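Local coordinates for TRAP dicarboxylate ABC transporter, substrate-binding protein (Roseobacter denitrificans, PDB 4OVQ) that binds beta-D-glucuronate and, as a periplasmic solute-binding protein, probably delivers it to a TRAP-type membrane transporter, at residues V96-L104 against N311-I321; K153-V161 against N288-F296. All blocks are in the same frame, centred on the assembly; numbering follows the deposited sequence.

Overall arrangement
Both contacts join a loop to a segment near the end of the chain, at two separate places in the two-lobed fold. Contact 1 (96-104 with 311-321) is mostly buried and almost wholly aliphatic: the C-terminal helix packs on the loop after helix 89-92, with a single water bridge at its end. Contact 2 (153-161 with 288-296) lies nearer the surface and is mixed, combining a buried phenylalanine with asparagine hydrogen bonds and bridging waters where the loop meets an edge strand. Along the chain contact 2 is nested inside the loop closed by contact 1. Their nearest atoms are about 10 Å apart, and no element is shared.

Contact 1 of 2, residues V96-L104 against N311-I321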
ATOM      1  N   VAL A  96      -0.447  11.910   7.554  1.00 12.86           N
ATOM      2  CA  VAL A  96       0.074  12.852   6.569  1.00 15.63           C
ATOM      3  C   VAL A  96      -0.970  13.188   5.506  1.00 16.44           C
ATOM      4  O   VAL A  96      -1.187  12.425   4.577  1.00 13.30           O
ATOM      5  CB  VAL A  96       1.313  12.263   5.820  1.00 17.23           C
ATOM      6  CG1 VAL A  96       1.984  13.314   4.962  1.00 14.56           C
ATOM      7  CG2 VAL A  96       2.332  11.678   6.784  1.00 13.75           C
ATOM      8  N   PRO A  97      -1.638  14.348   5.623  1.00 15.00           N
ATOM      9  CA  PRO A  97      -2.719  14.715   4.721  1.00 18.23           C
ATOM     10  C   PRO A  97      -2.391  14.562   3.250  1.00 13.12           C
ATOM     11  O   PRO A  97      -3.236  14.098   2.512  1.00 16.85           O
ATOM     12  CB  PRO A  97      -2.952  16.200   5.048  1.00 19.45           C
ATOM     13  CG  PRO A  97      -2.556  16.321   6.463  1.00 19.60           C
ATOM     14  CD  PRO A  97      -1.397  15.370   6.653  1.00 23.30           C
ATOM     15  N   ALA A  98      -1.193  14.966   2.827  1.00 13.87           N
ATOM     16  CA  ALA A  98      -0.859  14.944   1.401  1.00 16.38           C
ATOM     17  C   ALA A  98      -0.734  13.495   0.957  1.00 14.05           C
ATOM     18  O   ALA A  98      -1.162  13.147  -0.138  1.00 18.10           O
ATOM     19  CB  ALA A  98       0.408  15.744   1.097  1.00 19.51           C
ATOM     20  N   ALA A  99      -0.172  12.642   1.821  1.00 17.64           N
ATOM     21  CA  ALA A  99      -0.017  11.233   1.467  1.00 16.86           C
ATOM     22  C   ALA A  99      -1.364  10.573   1.369  1.00 15.56           C
ATOM     23  O   ALA A  99      -1.563   9.622   0.616  1.00 14.58           O
ATOM     24  CB  ALA A  99       0.838  10.507   2.485  1.00 14.99           C
ATOM     25  N   ASN A 100      -2.312  11.094   2.131  1.00 13.73           N
ATOM     26  CA  ASN A 100      -3.655  10.570   2.137  1.00 13.98           C
ATOM     27  C   ASN A 100      -4.345  10.649   0.768  1.00 16.63           C
ATOM     28  O   ASN A 100      -5.268   9.903   0.501  1.00 16.68           O
ATOM     29  CB  ASN A 100      -4.467  11.298   3.211  1.00 17.71           C
ATOM     30  CG  ASN A 100      -5.508  10.419   3.864  1.00 17.82           C
ATOM     31  OD1 ASN A 100      -5.412   9.195   3.875  1.00 11.58           O
ATOM     32  ND2 ASN A 100      -6.508  11.054   4.465  1.00 19.70           N
ATOM     33  N   VAL A 101      -3.870  11.518  -0.124  1.00 18.59           N
ATOM     34  CA  VAL A 101      -4.467  11.626  -1.444  1.00 18.19           C
ATOM     35  C   VAL A 101      -4.416  10.311  -2.265  1.00 16.84           C
ATOM     36  O   VAL A 101      -5.305  10.041  -3.058  1.00 19.02           O
ATOM     37  CB  VAL A 101      -3.878  12.812  -2.251  1.00 23.79           C
ATOM     38  CG1 VAL A 101      -2.561  12.451  -2.888  1.00 20.71           C
ATOM     39  CG2 VAL A 101      -4.864  13.258  -3.308  1.00 31.07           C
ATOM     40  N   VAL A 102      -3.420   9.450  -2.023  1.00 14.86           N
ATOM     41  CA  VAL A 102      -3.284   8.240  -2.836  1.00 17.16           C
ATOM     42  C   VAL A 102      -4.238   7.145  -2.357  1.00 16.26           C
ATOM     43  O   VAL A 102      -4.395   6.119  -3.026  1.00 19.79           O
ATOM     44  CB  VAL A 102      -1.809   7.722  -2.899  1.00 15.12           C
ATOM     45  CG1 VAL A 102      -0.882   8.816  -3.384  1.00 15.53           C
ATOM     46  CG2 VAL A 102      -1.347   7.200  -1.584  1.00 15.05           C
ATOM     47  N   SER A 103      -4.886   7.396  -1.217  1.00 14.77           N
ATOM     48  CA  SER A 103      -5.854   6.500  -0.629  1.00 15.40           C
ATOM     49  C   SER A 103      -7.297   6.828  -1.097  1.00 15.08           C
ATOM     50  O   SER A 103      -8.245   6.148  -0.727  1.00 16.76           O
ATOM     51  CB  SER A 103      -5.709   6.547   0.886  1.00 14.81           C
ATOM     52  OG  SER A 103      -4.500   5.877   1.282  1.00 17.01           O
ATOM     53  N   LEU A 104      -7.449   7.844  -1.931  1.00 15.47           N
ATOM     54  CA  LEU A 104      -8.766   8.111  -2.539  1.00 15.04           C
ATOM     55  C   LEU A 104      -9.111   7.058  -3.591  1.00 14.64           C
ATOM     56  O   LEU A 104      -8.342   6.794  -4.511  1.00 18.16           O
ATOM     57  CB  LEU A 104      -8.806   9.515  -3.152  1.00 14.81           C
ATOM     58  CG  LEU A 104      -8.896  10.622  -2.099  1.00 16.66           C
ATOM     59  CD1 LEU A 104      -8.481  11.967  -2.708  1.00 17.87           C
ATOM     60  CD2 LEU A 104     -10.295  10.703  -1.466  1.00 20.73           C
ATOM     61  N   ASN A 311      -9.403  18.875   4.247  1.00 24.53           N
ATOM     62  CA  ASN A 311      -8.115  19.317   3.712  1.00 27.32           C
ATOM     63  C   ASN A 311      -8.307  20.245   2.514  1.00 19.18           C
ATOM     64  O   ASN A 311      -7.936  19.910   1.389  1.00 22.45           O
ATOM     65  CB  ASN A 311      -7.260  18.115   3.267  1.00 20.21           C
ATOM     66  CG  ASN A 311      -7.101  17.072   4.346  1.00 29.00           C
ATOM     67  OD1 ASN A 311      -6.315  17.245   5.267  1.00 25.36           O
ATOM     68  ND2 ASN A 311      -7.839  15.972   4.230  1.00 28.46           N
ATOM     69  N   PRO A 312      -8.903  21.425   2.746  1.00 27.22           N
ATOM     70  CA  PRO A 312      -9.200  22.375   1.660  1.00 31.07           C
ATOM     71  C   PRO A 312      -7.979  22.703   0.811  1.00 26.28           C
ATOM     72  O   PRO A 312      -8.081  22.818  -0.414  1.00 28.84           O
ATOM     73  CB  PRO A 312      -9.683  23.629   2.395  1.00 28.84           C
ATOM     74  CG  PRO A 312      -9.990  23.201   3.791  1.00 27.25           C
ATOM     75  CD  PRO A 312      -9.196  21.967   4.082  1.00 25.10           C
ATOM     76  N   ASP A 313      -6.836  22.844   1.468  1.00 26.67           N
ATOM     77  CA  ASP A 313      -5.578  23.170   0.810  1.00 34.11           C
ATOM     78  C   ASP A 313      -5.117  22.137  -0.198  1.00 34.33           C
ATOM     79  O   ASP A 313      -4.248  22.415  -1.030  1.00 34.07           O
ATOM     80  CB  ASP A 313      -4.475  23.292   1.850  1.00 34.32           C
ATOM     81  CG  ASP A 313      -4.632  24.500   2.727  1.00 38.70           C
ATOM     82  OD1 ASP A 313      -5.411  25.406   2.355  1.00 41.47           O
ATOM     83  OD2 ASP A 313      -3.959  24.550   3.784  1.00 43.12           O
ATOM     84  N   LEU A 314      -5.664  20.931  -0.103  1.00 25.43           N
ATOM     85  CA  LEU A 314      -5.160  19.830  -0.889  1.00 30.23           C
ATOM     86  C   LEU A 314      -6.080  19.476  -2.051  1.00 26.02           C
ATOM     87  O   LEU A 314      -5.811  18.545  -2.806  1.00 26.33           O
ATOM     88  CB  LEU A 314      -4.902  18.638   0.037  1.00 26.96           C
ATOM     89  CG  LEU A 314      -3.534  18.562   0.745  1.00 27.75           C
ATOM     90  CD1 LEU A 314      -3.016  19.894   1.207  1.00 33.43           C
ATOM     91  CD2 LEU A 314      -3.586  17.610   1.945  1.00 25.21           C
ATOM     92  N   ARG A 315      -7.139  20.258  -2.242  1.00 26.39           N
ATOM     93  CA  ARG A 315      -7.997  20.065  -3.411  1.00 28.17           C
ATOM     94  C   ARG A 315      -7.182  20.120  -4.711  1.00 22.43           C
ATOM     95  O   ARG A 315      -7.352  19.270  -5.601  1.00 26.38           O
ATOM     96  CB  ARG A 315      -9.114  21.110  -3.443  1.00 33.46           C
ATOM     97  CG  ARG A 315     -10.134  20.849  -4.524  1.00 28.62           C
ATOM     98  CD  ARG A 315     -11.115  22.011  -4.623  1.00 29.74           C
ATOM     99  NE  ARG A 315     -12.093  21.918  -3.552  1.00 34.52           N
ATOM    100  CZ  ARG A 315     -13.218  21.219  -3.639  1.00 27.94           C
ATOM    101  NH1 ARG A 315     -13.512  20.565  -4.756  1.00 29.37           N
ATOM    102  NH2 ARG A 315     -14.045  21.163  -2.606  1.00 28.26           N
ATOM    103  N   PRO A 316      -6.287  21.123  -4.828  1.00 34.19           N
ATOM    104  CA  PRO A 316      -5.409  21.243  -5.998  1.00 32.92           C
ATOM    105  C   PRO A 316      -4.478  20.048  -6.193  1.00 27.10           C
ATOM    106  O   PRO A 316      -4.126  19.768  -7.334  1.00 30.62           O
ATOM    107  CB  PRO A 316      -4.597  22.516  -5.712  1.00 31.22           C
ATOM    108  CG  PRO A 316      -5.344  23.239  -4.641  1.00 32.78           C
ATOM    109  CD  PRO A 316      -6.020  22.175  -3.836  1.00 28.19           C
ATOM    110  N   LEU A 317      -4.099  19.343  -5.129  1.00 28.41           N
ATOM    111  CA  LEU A 317      -3.282  18.133  -5.279  1.00 27.02           C
ATOM    112  C   LEU A 317      -4.113  17.070  -5.991  1.00 27.03           C
ATOM    113  O   LEU A 317      -3.640  16.374  -6.904  1.00 29.61           O
ATOM    114  CB  LEU A 317      -2.807  17.615  -3.914  1.00 30.03           C
ATOM    115  CG  LEU A 317      -1.896  16.385  -3.869  1.00 26.92           C
ATOM    116  CD1 LEU A 317      -0.646  16.595  -4.667  1.00 27.96           C
ATOM    117  CD2 LEU A 317      -1.544  16.098  -2.413  1.00 27.15           C
ATOM    118  N   VAL A 318      -5.364  16.952  -5.571  1.00 29.54           N
ATOM    119  CA  VAL A 318      -6.276  15.987  -6.170  1.00 25.88           C
ATOM    120  C   VAL A 318      -6.509  16.300  -7.644  1.00 26.00           C
ATOM    121  O   VAL A 318      -6.431  15.409  -8.482  1.00 29.13           O
ATOM    122  CB  VAL A 318      -7.607  15.943  -5.410  1.00 27.39           C
ATOM    123  CG1 VAL A 318      -8.561  14.990  -6.086  1.00 30.37           C
ATOM    124  CG2 VAL A 318      -7.361  15.498  -3.961  1.00 28.60           C
ATOM    125  N   GLU A 319      -6.767  17.566  -7.961  1.00 37.56           N
ATOM    126  CA  GLU A 319      -7.013  17.977  -9.350  1.00 38.79           C
ATOM    127  C   GLU A 319      -5.771  17.775 -10.226  1.00 36.63           C
ATOM    128  O   GLU A 319      -5.866  17.337 -11.376  1.00 35.87           O
ATOM    129  CB  GLU A 319      -7.468  19.435  -9.401  1.00 37.54           C
ATOM    130  CG  GLU A 319      -8.781  19.698  -8.675  1.00 35.89           C
ATOM    131  CD  GLU A 319      -9.154  21.173  -8.662  1.00 42.78           C
ATOM    132  OE1 GLU A 319      -8.323  21.998  -9.090  1.00 47.36           O
ATOM    133  OE2 GLU A 319     -10.275  21.515  -8.223  1.00 42.15           O
ATOM    134  N   LEU A 320      -4.611  18.084  -9.658  1.00 30.99           N
ATOM    135  CA  LEU A 320      -3.323  17.877 -10.313  1.00 30.21           C
ATOM    136  C   LEU A 320      -3.115  16.418 -10.737  1.00 34.95           C
ATOM    137  O   LEU A 320      -2.617  16.143 -11.831  1.00 29.93           O
ATOM    138  CB  LEU A 320      -2.220  18.304  -9.343  1.00 37.47           C
ATOM    139  CG  LEU A 320      -0.764  18.176  -9.772  1.00 35.86           C
ATOM    140  CD1 LEU A 320      -0.448  19.164 -10.869  1.00 39.68           C
ATOM    141  CD2 LEU A 320       0.121  18.401  -8.564  1.00 34.54           C
ATOM    142  N   ILE A 321      -3.485  15.486  -9.857  1.00 34.97           N
ATOM    143  CA  ILE A 321      -3.348  14.062 -10.151  1.00 29.79           C
ATOM    144  C   ILE A 321      -4.323  13.647 -11.244  1.00 34.48           C
ATOM    145  O   ILE A 321      -3.960  12.919 -12.175  1.00 41.47           O
ATOM    146  CB  ILE A 321      -3.610  13.194  -8.896  1.00 28.71           C
ATOM    147  CG1 ILE A 321      -2.572  13.518  -7.820  1.00 28.60           C
ATOM    148  CG2 ILE A 321      -3.578  11.711  -9.259  1.00 29.49           C
ATOM    149  CD1 ILE A 321      -2.854  12.870  -6.454  1.00 28.21           C
TER
HETATM  150  O   HOH W   1      -6.593  13.758   5.615  1.00 23.90           O
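Val101 pushes its two methyl groups into the row formed by Leu317, Val318 and Ile321, and both methyls flank Ile321 CD1. CG1 sits between the backbone N and the carbonyl carbon (chi1 81°); there Val101 CG1 meets Ile321 CD1 tip to tip at 3.6 Å and also Leu317 CD2 at 3.8 Å. The other branch, anti to the backbone N, also places Val101 CG2 only 3.4 Å from Val318 CG2, closer than usual for two methyls, as the valines slide past each other in opposite directions. Val318 CG2 is shared, for Leu104 comes across it at about a right angle, with Leu104 CD1 3.9 Å away. An alanine at the position of Val101 lacks both methyls and would probably leave a gap facing Leu317, Val318 and Ile321, with the Ile321 tip less firmly held. Leu317 CD2 also lies 4.0 Å from Ala98 CB, and towards the start of both segments Leu314 CD2 presses on Pro97 CB at a tight 3.5 Å. No direct hydrogen bond joins the segments. Instead one water accepts from Asn100 ND2 and from Asn311 ND2, bridging the two amides. Both amides are also held elsewhere: Asn100 OD1 by Asn171 ND2, and Asn311 ND2 by its bond to Tyr307 O. Asn311 OD1 lies beside the proline instead, 3.5 Å from Pro97 CB. The short helical turns of 96-104 thus form an apolar surface for the C-terminal helix 315-322. Helix 301-310 flanks both segments, with Tyr307 touching Asn100 and Leu314, while helix 121-132 packs on Ala99 and Leu317, and helix 172-180 on Asn100 and Leu104.

Contact 2 of 2, residues K153-V161 against N288-F296; sequences KPINTPADV and NEIADKAPF
Asn156 and Ile290 bring the two backbones closest, 5.4 Å between Asn156 CA and Ile290 CA, in segments that run in the same direction. The amide of Asn288 carries the polar half. With CG between its backbone N and carbonyl carbon (chi1 70°), Asn288 ND2 reaches Ile155 O at 3.0 Å with an N-H...O angle of 154°; the oxygen lies close to the amide plane, but the donor stands well above the carbonyl plane. A weak bond of 3.2 Å runs from Asn288 ND2 to Asn156 OD1, the two amides being turned 57° apart. Asn288 OD1 is bonded to Ser225 OG, which also bonds Ile155 N, so the amide is fixed at both ends. Asp160 OD2 steadies the loop: it accepts from Asn156 N at 2.7 Å, on its anti lone pair, and from Thr157 N above the carboxylate plane. The apolar half centres on Phe296. Pro158 CD sits over one face of its ring in a CH-pi contact, 3.7 Å from the centroid, while Asn156 O lies at the edge, 3.5 Å from Phe296 CE2. Ile155 CG2 approaches obliquely, 3.9 Å from Phe296 CZ. Two waters tie Asn156 O to the backbone of Asp292, whose side chain accepts a weak capping bond from Ala294 N. In the two-lobed alpha/beta fold of TRAP binding proteins, this is loop packing beside strand 286-289, an outermost strand of the four-stranded sheet, away from the glucuronate pocket.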
ATOM      1  N   LYS A 153     -20.011 -14.679  -2.793  1.00 20.07           N
ATOM      2  CA  LYS A 153     -20.526 -14.392  -4.124  1.00 21.94           C
ATOM      3  C   LYS A 153     -19.692 -13.378  -4.881  1.00 26.08           C
ATOM      4  O   LYS A 153     -18.979 -12.586  -4.278  1.00 20.22           O
ATOM      5  CB  LYS A 153     -21.937 -13.815  -4.007  1.00 23.77           C
ATOM      6  CG  LYS A 153     -21.975 -12.495  -3.244  1.00 22.30           C
ATOM      7  CD  LYS A 153     -23.387 -12.067  -2.899  1.00 21.24           C
ATOM      8  CE  LYS A 153     -23.362 -10.828  -2.042  1.00 29.22           C
ATOM      9  NZ  LYS A 153     -24.697 -10.209  -1.884  1.00 29.04           N
ATOM     10  N   PRO A 154     -19.794 -13.383  -6.214  1.00 25.86           N
ATOM     11  CA  PRO A 154     -19.169 -12.321  -7.000  1.00 21.18           C
ATOM     12  C   PRO A 154     -19.733 -10.944  -6.675  1.00 22.50           C
ATOM     13  O   PRO A 154     -20.903 -10.824  -6.307  1.00 22.98           O
ATOM     14  CB  PRO A 154     -19.556 -12.677  -8.446  1.00 22.25           C
ATOM     15  CG  PRO A 154     -19.872 -14.133  -8.419  1.00 27.79           C
ATOM     16  CD  PRO A 154     -20.405 -14.427  -7.059  1.00 28.22           C
ATOM     17  N   ILE A 155     -18.899  -9.922  -6.825  1.00 16.88           N
ATOM     18  CA  ILE A 155     -19.329  -8.527  -6.767  1.00 20.21           C
ATOM     19  C   ILE A 155     -19.277  -7.918  -8.162  1.00 25.48           C
ATOM     20  O   ILE A 155     -18.214  -7.885  -8.786  1.00 20.12           O
ATOM     21  CB  ILE A 155     -18.399  -7.696  -5.851  1.00 18.75           C
ATOM     22  CG1 ILE A 155     -18.579  -8.132  -4.402  1.00 14.99           C
ATOM     23  CG2 ILE A 155     -18.683  -6.203  -6.010  1.00 22.61           C
ATOM     24  CD1 ILE A 155     -17.383  -7.726  -3.505  1.00 16.26           C
ATOM     25  N   ASN A 156     -20.425  -7.456  -8.663  1.00 25.62           N
ATOM     26  CA  ASN A 156     -20.476  -6.785  -9.959  1.00 17.96           C
ATOM     27  C   ASN A 156     -21.046  -5.387  -9.883  1.00 20.44           C
ATOM     28  O   ASN A 156     -20.751  -4.546 -10.728  1.00 26.31           O
ATOM     29  CB  ASN A 156     -21.279  -7.608 -10.975  1.00 28.27           C
ATOM     30  CG  ASN A 156     -20.514  -8.804 -11.461  1.00 24.08           C
ATOM     31  OD1 ASN A 156     -19.586  -8.677 -12.265  1.00 30.31           O
ATOM     32  ND2 ASN A 156     -20.862  -9.971 -10.941  1.00 28.92           N
ATOM     33  N   THR A 157     -21.855  -5.139  -8.863  1.00 17.55           N
ATOM     34  CA  THR A 157     -22.450  -3.826  -8.664  1.00 26.82           C
ATOM     35  C   THR A 157     -22.373  -3.471  -7.193  1.00 24.99           C
ATOM     36  O   THR A 157     -22.185  -4.357  -6.354  1.00 24.86           O
ATOM     37  CB  THR A 157     -23.926  -3.800  -9.140  1.00 31.39           C
ATOM     38  OG1 THR A 157     -24.766  -4.460  -8.185  1.00 29.48           O
ATOM     39  CG2 THR A 157     -24.053  -4.485 -10.483  1.00 29.72           C
ATOM     40  N   PRO A 158     -22.471  -2.174  -6.867  1.00 26.80           N
ATOM     41  CA  PRO A 158     -22.525  -1.763  -5.460  1.00 22.55           C
ATOM     42  C   PRO A 158     -23.574  -2.528  -4.658  1.00 24.73           C
ATOM     43  O   PRO A 158     -23.346  -2.803  -3.493  1.00 21.60           O
ATOM     44  CB  PRO A 158     -22.882  -0.278  -5.542  1.00 27.08           C
ATOM     45  CG  PRO A 158     -22.245   0.168  -6.823  1.00 28.55           C
ATOM     46  CD  PRO A 158     -22.360  -1.016  -7.774  1.00 28.83           C
ATOM     47  N   ALA A 159     -24.709  -2.861  -5.265  1.00 24.43           N
ATOM     48  CA  ALA A 159     -25.715  -3.664  -4.593  1.00 29.07           C
ATOM     49  C   ALA A 159     -25.148  -4.963  -4.012  1.00 25.23           C
ATOM     50  O   ALA A 159     -25.623  -5.423  -2.984  1.00 21.84           O
ATOM     51  CB  ALA A 159     -26.864  -3.984  -5.544  1.00 28.40           C
ATOM     52  N   ASP A 160     -24.142  -5.547  -4.660  1.00 20.28           N
ATOM     53  CA  ASP A 160     -23.554  -6.796  -4.160  1.00 18.96           C
ATOM     54  C   ASP A 160     -22.746  -6.623  -2.874  1.00 19.62           C
ATOM     55  O   ASP A 160     -22.454  -7.602  -2.194  1.00 21.93           O
ATOM     56  CB  ASP A 160     -22.664  -7.430  -5.221  1.00 21.27           C
ATOM     57  CG  ASP A 160     -23.438  -7.849  -6.444  1.00 26.47           C
ATOM     58  OD1 ASP A 160     -24.581  -8.323  -6.272  1.00 28.31           O
ATOM     59  OD2 ASP A 160     -22.894  -7.695  -7.562  1.00 22.32           O
ATOM     60  N   VAL A 161     -22.395  -5.382  -2.546  1.00 16.83           N
ATOM     61  CA  VAL A 161     -21.615  -5.090  -1.345  1.00 14.40           C
ATOM     62  C   VAL A 161     -22.543  -4.781  -0.160  1.00 16.97           C
ATOM     63  O   VAL A 161     -22.133  -4.795   0.993  1.00 15.62           O
ATOM     64  CB  VAL A 161     -20.634  -3.896  -1.595  1.00 13.46           C
ATOM     65  CG1 VAL A 161     -19.739  -3.646  -0.401  1.00 17.47           C
ATOM     66  CG2 VAL A 161     -19.761  -4.152  -2.827  1.00 14.09           C
ATOM     67  N   ASN A 288     -13.955 -12.638 -11.484  1.00 21.92           N
ATOM     68  CA  ASN A 288     -14.781 -11.842 -12.379  1.00 23.72           C
ATOM     69  C   ASN A 288     -14.254 -10.411 -12.566  1.00 22.15           C
ATOM     70  O   ASN A 288     -13.672  -9.806 -11.660  1.00 18.09           O
ATOM     71  CB  ASN A 288     -16.240 -11.824 -11.909  1.00 24.99           C
ATOM     72  CG  ASN A 288     -16.429 -11.041 -10.640  1.00 22.49           C
ATOM     73  OD1 ASN A 288     -16.057 -11.502  -9.566  1.00 24.59           O
ATOM     74  ND2 ASN A 288     -17.022  -9.855 -10.749  1.00 18.33           N
ATOM     75  N   GLU A 289     -14.414  -9.904 -13.787  1.00 23.09           N
ATOM     76  CA  GLU A 289     -14.209  -8.498 -14.086  1.00 19.87           C
ATOM     77  C   GLU A 289     -15.442  -7.722 -13.645  1.00 19.83           C
ATOM     78  O   GLU A 289     -16.514  -8.295 -13.480  1.00 20.03           O
ATOM     79  CB  GLU A 289     -13.992  -8.293 -15.597  1.00 24.31           C
ATOM     80  CG  GLU A 289     -12.819  -9.064 -16.191  1.00 24.13           C
ATOM     81  CD  GLU A 289     -11.504  -8.345 -16.037  1.00 32.40           C
ATOM     82  OE1 GLU A 289     -11.504  -7.241 -15.458  1.00 28.30           O
ATOM     83  OE2 GLU A 289     -10.470  -8.875 -16.503  1.00 33.36           O
ATOM     84  N   ILE A 290     -15.273  -6.419 -13.440  1.00 19.60           N
ATOM     85  CA  ILE A 290     -16.400  -5.513 -13.197  1.00 25.77           C
ATOM     86  C   ILE A 290     -16.575  -4.610 -14.429  1.00 30.21           C
ATOM     87  O   ILE A 290     -15.857  -3.613 -14.593  1.00 30.08           O
ATOM     88  CB  ILE A 290     -16.199  -4.633 -11.934  1.00 26.47           C
ATOM     89  CG1 ILE A 290     -16.179  -5.511 -10.674  1.00 24.09           C
ATOM     90  CG2 ILE A 290     -17.304  -3.569 -11.850  1.00 27.22           C
ATOM     91  CD1 ILE A 290     -16.391  -4.766  -9.341  1.00 25.80           C
ATOM     92  N   ALA A 291     -17.527  -4.964 -15.288  1.00 34.70           N
ATOM     93  CA  ALA A 291     -17.733  -4.245 -16.551  1.00 37.98           C
ATOM     94  C   ALA A 291     -18.069  -2.760 -16.385  1.00 39.87           C
ATOM     95  O   ALA A 291     -17.507  -1.907 -17.077  1.00 36.24           O
ATOM     96  CB  ALA A 291     -18.806  -4.927 -17.365  1.00 40.02           C
ATOM     97  N   ASP A 292     -18.993  -2.458 -15.482  1.00 38.11           N
ATOM     98  CA  ASP A 292     -19.388  -1.077 -15.232  1.00 38.00           C
ATOM     99  C   ASP A 292     -18.882  -0.622 -13.859  1.00 33.29           C
ATOM    100  O   ASP A 292     -19.566  -0.786 -12.844  1.00 25.81           O
ATOM    101  CB  ASP A 292     -20.910  -0.935 -15.322  1.00 39.20           C
ATOM    102  CG  ASP A 292     -21.366   0.517 -15.355  1.00 39.81           C
ATOM    103  OD1 ASP A 292     -20.525   1.397 -15.637  1.00 37.86           O
ATOM    104  OD2 ASP A 292     -22.561   0.773 -15.090  1.00 38.45           O
ATOM    105  N   LYS A 293     -17.676  -0.060 -13.827  1.00 35.60           N
ATOM    106  CA  LYS A 293     -17.126   0.451 -12.575  1.00 33.51           C
ATOM    107  C   LYS A 293     -17.723   1.809 -12.230  1.00 32.50           C
ATOM    108  O   LYS A 293     -17.530   2.318 -11.128  1.00 27.52           O
ATOM    109  CB  LYS A 293     -15.600   0.563 -12.641  1.00 31.22           C
ATOM    110  CG  LYS A 293     -14.874  -0.763 -12.743  1.00 31.06           C
ATOM    111  CD  LYS A 293     -13.363  -0.545 -12.754  1.00 28.40           C
ATOM    112  CE  LYS A 293     -12.621  -1.854 -12.952  1.00 29.33           C
ATOM    113  NZ  LYS A 293     -11.161  -1.649 -12.944  1.00 37.71           N
ATOM    114  N   ALA A 294     -18.463   2.399 -13.161  1.00 26.67           N
ATOM    115  CA  ALA A 294     -18.910   3.775 -12.984  1.00 26.78           C
ATOM    116  C   ALA A 294     -19.744   4.004 -11.734  1.00 24.75           C
ATOM    117  O   ALA A 294     -19.617   5.041 -11.088  1.00 27.48           O
ATOM    118  CB  ALA A 294     -19.675   4.234 -14.200  1.00 28.55           C
ATOM    119  N   PRO A 295     -20.614   3.047 -11.378  1.00 23.69           N
ATOM    120  CA  PRO A 295     -21.416   3.285 -10.172  1.00 20.24           C
ATOM    121  C   PRO A 295     -20.606   3.167  -8.884  1.00 20.68           C
ATOM    122  O   PRO A 295     -20.988   3.765  -7.880  1.00 20.94           O
ATOM    123  CB  PRO A 295     -22.477   2.178 -10.236  1.00 27.54           C
ATOM    124  CG  PRO A 295     -22.516   1.784 -11.686  1.00 32.09           C
ATOM    125  CD  PRO A 295     -21.101   1.875 -12.127  1.00 29.14           C
ATOM    126  N   PHE A 296     -19.526   2.395  -8.917  1.00 24.72           N
ATOM    127  CA  PHE A 296     -18.602   2.343  -7.788  1.00 17.41           C
ATOM    128  C   PHE A 296     -17.926   3.687  -7.637  1.00 27.53           C
ATOM    129  O   PHE A 296     -17.862   4.238  -6.534  1.00 20.67           O
ATOM    130  CB  PHE A 296     -17.564   1.249  -7.992  1.00 18.86           C
ATOM    131  CG  PHE A 296     -18.117  -0.138  -7.862  1.00 21.83           C
ATOM    132  CD1 PHE A 296     -18.146  -0.780  -6.635  1.00 21.97           C
ATOM    133  CD2 PHE A 296     -18.626  -0.799  -8.974  1.00 27.49           C
ATOM    134  CE1 PHE A 296     -18.667  -2.071  -6.527  1.00 22.16           C
ATOM    135  CE2 PHE A 296     -19.136  -2.072  -8.871  1.00 26.71           C
ATOM    136  CZ  PHE A 296     -19.164  -2.709  -7.646  1.00 25.77           C
TER
HETATM  137  O   HOH W   2     -21.604  -1.959 -11.634  1.00 26.75           O
HETATM  138  O   HOH W   3     -20.730  -4.199 -13.563  1.00 28.87           O
HETATM  139  O   HOH W   4     -19.321  -7.260 -14.355  1.00 34.49           O